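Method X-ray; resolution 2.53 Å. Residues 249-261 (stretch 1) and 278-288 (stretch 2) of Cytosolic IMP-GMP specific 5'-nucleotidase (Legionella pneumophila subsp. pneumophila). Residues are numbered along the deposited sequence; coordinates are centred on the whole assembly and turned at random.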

# COMPACT_ATOMS: atom_id res chain seq x y z
N ARG B 249 -18.11 -0.78 -9.26
CA ARG B 249 -18.50 -0.33 -7.93
C ARG B 249 -19.87 -0.84 -7.49
O ARG B 249 -20.11 -1.01 -6.29
CB ARG B 249 -18.42 1.19 -7.81
CG ARG B 249 -17.00 1.69 -7.59
CD ARG B 249 -16.96 3.13 -7.12
NE ARG B 249 -17.31 4.06 -8.17
CZ ARG B 249 -17.18 5.38 -8.08
NH1 ARG B 249 -17.53 6.15 -9.11
NH2 ARG B 249 -16.71 5.93 -6.97
N PHE B 250 -20.77 -1.08 -8.44
CA PHE B 250 -22.07 -1.60 -8.07
C PHE B 250 -21.91 -2.90 -7.26
O PHE B 250 -22.65 -3.16 -6.31
CB PHE B 250 -22.91 -1.92 -9.30
CG PHE B 250 -24.19 -2.67 -8.99
CD1 PHE B 250 -25.41 -1.99 -8.85
CD2 PHE B 250 -24.18 -4.05 -8.82
CE1 PHE B 250 -26.59 -2.67 -8.54
CE2 PHE B 250 -25.35 -4.74 -8.51
CZ PHE B 250 -26.56 -4.04 -8.37
N PHE B 251 -20.94 -3.72 -7.66
CA PHE B 251 -20.69 -4.99 -7.02
C PHE B 251 -20.09 -4.91 -5.62
O PHE B 251 -20.46 -5.67 -4.75
CB PHE B 251 -19.77 -5.84 -7.90
CG PHE B 251 -20.36 -6.18 -9.23
CD1 PHE B 251 -19.85 -5.63 -10.40
CD2 PHE B 251 -21.43 -7.06 -9.32
CE1 PHE B 251 -20.41 -5.93 -11.64
CE2 PHE B 251 -22.00 -7.37 -10.54
CZ PHE B 251 -21.49 -6.81 -11.71
N TYR B 252 -19.17 -3.97 -5.39
CA TYR B 252 -18.53 -3.89 -4.08
C TYR B 252 -18.74 -2.63 -3.27
O TYR B 252 -18.46 -2.62 -2.07
CB TYR B 252 -17.02 -4.13 -4.23
CG TYR B 252 -16.33 -3.15 -5.16
CD1 TYR B 252 -15.91 -3.55 -6.44
CD2 TYR B 252 -16.07 -1.85 -4.76
CE1 TYR B 252 -15.25 -2.67 -7.29
CE2 TYR B 252 -15.41 -0.95 -5.61
CZ TYR B 252 -15.00 -1.37 -6.88
OH TYR B 252 -14.36 -0.50 -7.72
N ASP B 253 -19.22 -1.56 -3.90
CA ASP B 253 -19.44 -0.32 -3.18
C ASP B 253 -20.80 -0.31 -2.48
O ASP B 253 -21.44 -1.35 -2.35
CB ASP B 253 -19.31 0.85 -4.14
CG ASP B 253 -18.69 2.06 -3.48
OD1 ASP B 253 -17.83 2.73 -4.11
OD2 ASP B 253 -19.08 2.34 -2.32
N ASN B 254 -21.25 0.86 -2.01
CA ASN B 254 -22.53 0.93 -1.31
C ASN B 254 -23.41 2.09 -1.80
O ASN B 254 -24.20 2.65 -1.03
CB ASN B 254 -22.28 1.08 0.18
CG ASN B 254 -21.51 2.34 0.51
OD1 ASN B 254 -21.28 2.65 1.68
ND2 ASN B 254 -21.12 3.09 -0.52
N LEU B 255 -23.26 2.45 -3.07
CA LEU B 255 -24.05 3.51 -3.66
C LEU B 255 -25.53 3.13 -3.58
O LEU B 255 -25.88 1.95 -3.67
CB LEU B 255 -23.58 3.71 -5.10
CG LEU B 255 -22.04 3.87 -5.13
CD1 LEU B 255 -21.53 4.02 -6.55
CD2 LEU B 255 -21.64 5.08 -4.28
N ARG B 256 -26.41 4.10 -3.39
CA ARG B 256 -27.83 3.80 -3.25
C ARG B 256 -28.63 3.62 -4.54
O ARG B 256 -28.24 4.08 -5.62
CB ARG B 256 -28.52 4.85 -2.37
CG ARG B 256 -28.44 6.31 -2.85
CD ARG B 256 -29.58 7.19 -2.27
NE ARG B 256 -29.73 7.06 -0.82
CZ ARG B 256 -28.80 7.41 0.08
NH1 ARG B 256 -29.04 7.24 1.38
NH2 ARG B 256 -27.64 7.93 -0.32
N PHE B 257 -29.75 2.92 -4.40
CA PHE B 257 -30.67 2.68 -5.50
C PHE B 257 -31.58 3.89 -5.65
O PHE B 257 -31.81 4.64 -4.70
CB PHE B 257 -31.55 1.46 -5.21
CG PHE B 257 -30.93 0.15 -5.59
CD1 PHE B 257 -30.85 -0.24 -6.93
CD2 PHE B 257 -30.46 -0.72 -4.62
CE1 PHE B 257 -30.31 -1.46 -7.29
CE2 PHE B 257 -29.92 -1.96 -4.97
CZ PHE B 257 -29.85 -2.33 -6.31
N LEU B 258 -32.10 4.07 -6.85
CA LEU B 258 -33.03 5.15 -7.15
C LEU B 258 -34.14 4.49 -7.94
O LEU B 258 -33.88 3.72 -8.86
CB LEU B 258 -32.34 6.25 -7.97
CG LEU B 258 -31.37 7.14 -7.19
CD1 LEU B 258 -30.67 8.12 -8.10
CD2 LEU B 258 -32.15 7.89 -6.12
N SER B 259 -35.38 4.76 -7.57
CA SER B 259 -36.49 4.15 -8.28
C SER B 259 -36.83 4.97 -9.52
O SER B 259 -36.98 6.19 -9.43
CB SER B 259 -37.70 4.05 -7.36
OG SER B 259 -38.75 3.37 -8.01
N VAL B 260 -36.93 4.31 -10.67
CA VAL B 260 -37.23 5.02 -11.90
C VAL B 260 -38.66 4.83 -12.35
O VAL B 260 -39.15 3.70 -12.43
CB VAL B 260 -36.31 4.58 -13.06
CG1 VAL B 260 -36.49 5.50 -14.25
CG2 VAL B 260 -34.86 4.57 -12.62
N ASN B 261 -39.33 5.95 -12.64
CA ASN B 261 -40.69 5.92 -13.14
C ASN B 261 -40.50 5.49 -14.60
O ASN B 261 -39.92 6.23 -15.39
CB ASN B 261 -41.29 7.33 -13.06
CG ASN B 261 -42.73 7.38 -13.53
OD1 ASN B 261 -43.04 7.13 -14.70
ND2 ASN B 261 -43.63 7.70 -12.60
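Stretch 2, residues 278-288: VYQGGNAKKFT

The most unusual feature of this contact is a glycine packed flat against an aromatic ring: G282 CA lies 3.2 Å from the centroid of the F257 ring, only 8° off the ring normal, in a CH-pi contact. The absence of a side chain makes this possible, because a CB on G282 would fall 2.0 Å from F257 CE1. Its backbone angles (phi 91°, psi -178°) also call for glycine, and G281, likewise at positive phi (68°), leaves room for R256 O, which would otherwise stand 3.0 Å from its CB.

Up to and including G281, stretch 2 runs as a strand, 278-281, antiparallel to strand 257-260, with the two axes at 145° and 4.5 Å apart at closest approach. L258 and Q280 form a hydrogen-bonded pair, L258 N to Q280 O at 3.0 Å and Q280 N to L258 O at 2.9 Å, and their side chains share one face of the sheet. S259 and Y279 form a non-hydrogen-bonded pair on the other face. V260 N donates to V278 O (3.1 Å), while V260 CB meets V278 CG1 at 3.8 Å. Beyond the bridge of F257 with G281, G282 N still reaches R256 O at 3.0 Å.

The chain then turns into a helix beginning at A284. N283, extended at phi -154° and psi 144°, works in two directions: its OD1 caps the helix by accepting from K286 N (2.7 Å), and its ND2 donates to L255 O (2.9 Å). Next to it, A284 N donates to F250 O at 2.8 Å and lies over one face of the F250 ring. The helix also borders the F257 ring, whose edge meets F287 CB, 4.0 Å from F257 CZ. Water 1 links the stretches further, donating to R249 O (3.1 Å) and G282 O (3.2 Å) and accepting from L255 N (2.9 Å).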

# COMPACT_ATOMS: atom_id res chain seq x y z
N VAL B 278 -37.88 -0.82 -12.59
CA VAL B 278 -36.70 -0.18 -13.13
C VAL B 278 -36.02 0.65 -12.04
O VAL B 278 -36.70 1.23 -11.21
CB VAL B 278 -37.07 0.74 -14.30
CG1 VAL B 278 -35.80 1.30 -14.93
CG2 VAL B 278 -37.89 -0.03 -15.32
N TYR B 279 -34.68 0.67 -12.05
CA TYR B 279 -33.91 1.42 -11.07
C TYR B 279 -32.66 2.04 -11.69
O TYR B 279 -32.32 1.78 -12.86
CB TYR B 279 -33.48 0.53 -9.90
CG TYR B 279 -34.60 0.04 -9.00
CD1 TYR B 279 -35.36 -1.08 -9.35
CD2 TYR B 279 -34.91 0.71 -7.82
CE1 TYR B 279 -36.40 -1.53 -8.53
CE2 TYR B 279 -35.95 0.28 -6.99
CZ TYR B 279 -36.69 -0.84 -7.35
OH TYR B 279 -37.72 -1.29 -6.53
N GLN B 280 -31.97 2.85 -10.90
CA GLN B 280 -30.72 3.49 -11.31
C GLN B 280 -29.73 3.32 -10.16
O GLN B 280 -30.13 3.36 -9.00
CB GLN B 280 -30.94 4.98 -11.61
CG GLN B 280 -29.67 5.70 -12.02
CD GLN B 280 -29.94 7.08 -12.58
OE1 GLN B 280 -30.54 7.21 -13.65
NE2 GLN B 280 -29.48 8.11 -11.88
N GLY B 281 -28.45 3.10 -10.49
CA GLY B 281 -27.43 2.92 -9.46
C GLY B 281 -27.57 1.61 -8.67
O GLY B 281 -27.73 0.53 -9.25
N GLY B 282 -27.50 1.71 -7.34
CA GLY B 282 -27.64 0.53 -6.51
C GLY B 282 -26.33 -0.18 -6.16
O GLY B 282 -25.23 0.26 -6.54
N ASN B 283 -26.45 -1.28 -5.43
CA ASN B 283 -25.29 -2.06 -5.04
C ASN B 283 -25.74 -3.50 -4.83
O ASN B 283 -26.86 -3.74 -4.37
CB ASN B 283 -24.63 -1.47 -3.77
CG ASN B 283 -25.50 -1.58 -2.52
OD1 ASN B 283 -25.74 -2.67 -2.00
ND2 ASN B 283 -25.99 -0.45 -2.05
N ALA B 284 -24.87 -4.43 -5.18
CA ALA B 284 -25.17 -5.86 -5.07
C ALA B 284 -25.63 -6.30 -3.69
O ALA B 284 -26.56 -7.09 -3.57
CB ALA B 284 -23.96 -6.68 -5.47
N LYS B 285 -24.96 -5.79 -2.67
CA LYS B 285 -25.30 -6.13 -1.29
C LYS B 285 -26.80 -5.98 -1.03
O LYS B 285 -27.48 -6.95 -0.68
CB LYS B 285 -24.50 -5.24 -0.34
CG LYS B 285 -24.84 -5.39 1.13
CD LYS B 285 -24.31 -6.68 1.73
CE LYS B 285 -23.61 -6.42 3.08
NZ LYS B 285 -24.46 -5.65 4.04
N LYS B 286 -27.32 -4.77 -1.23
CA LYS B 286 -28.73 -4.53 -0.99
C LYS B 286 -29.65 -5.34 -1.89
O LYS B 286 -30.69 -5.82 -1.45
CB LYS B 286 -29.05 -3.03 -1.15
CG LYS B 286 -30.52 -2.71 -1.00
CD LYS B 286 -30.72 -1.26 -0.61
CE LYS B 286 -32.14 -0.79 -0.87
NZ LYS B 286 -33.17 -1.53 -0.07
N PHE B 287 -29.26 -5.50 -3.16
CA PHE B 287 -30.05 -6.24 -4.13
C PHE B 287 -30.25 -7.68 -3.68
O PHE B 287 -31.36 -8.21 -3.71
CB PHE B 287 -29.35 -6.21 -5.50
CG PHE B 287 -30.08 -6.97 -6.58
CD1 PHE B 287 -29.89 -8.34 -6.75
CD2 PHE B 287 -30.96 -6.30 -7.44
CE1 PHE B 287 -30.56 -9.04 -7.75
CE2 PHE B 287 -31.64 -6.99 -8.45
CZ PHE B 287 -31.44 -8.36 -8.61
N THR B 288 -29.15 -8.30 -3.28
CA THR B 288 -29.17 -9.68 -2.83
C THR B 288 -29.98 -9.85 -1.55
O THR B 288 -30.71 -10.85 -1.38
CB THR B 288 -27.73 -10.18 -2.62
OG1 THR B 288 -26.99 -10.03 -3.84
CG2 THR B 288 -27.72 -11.66 -2.20
O HOH W 1 -22.47 0.51 -5.01
O HOH W 2 -38.98 0.60 -9.59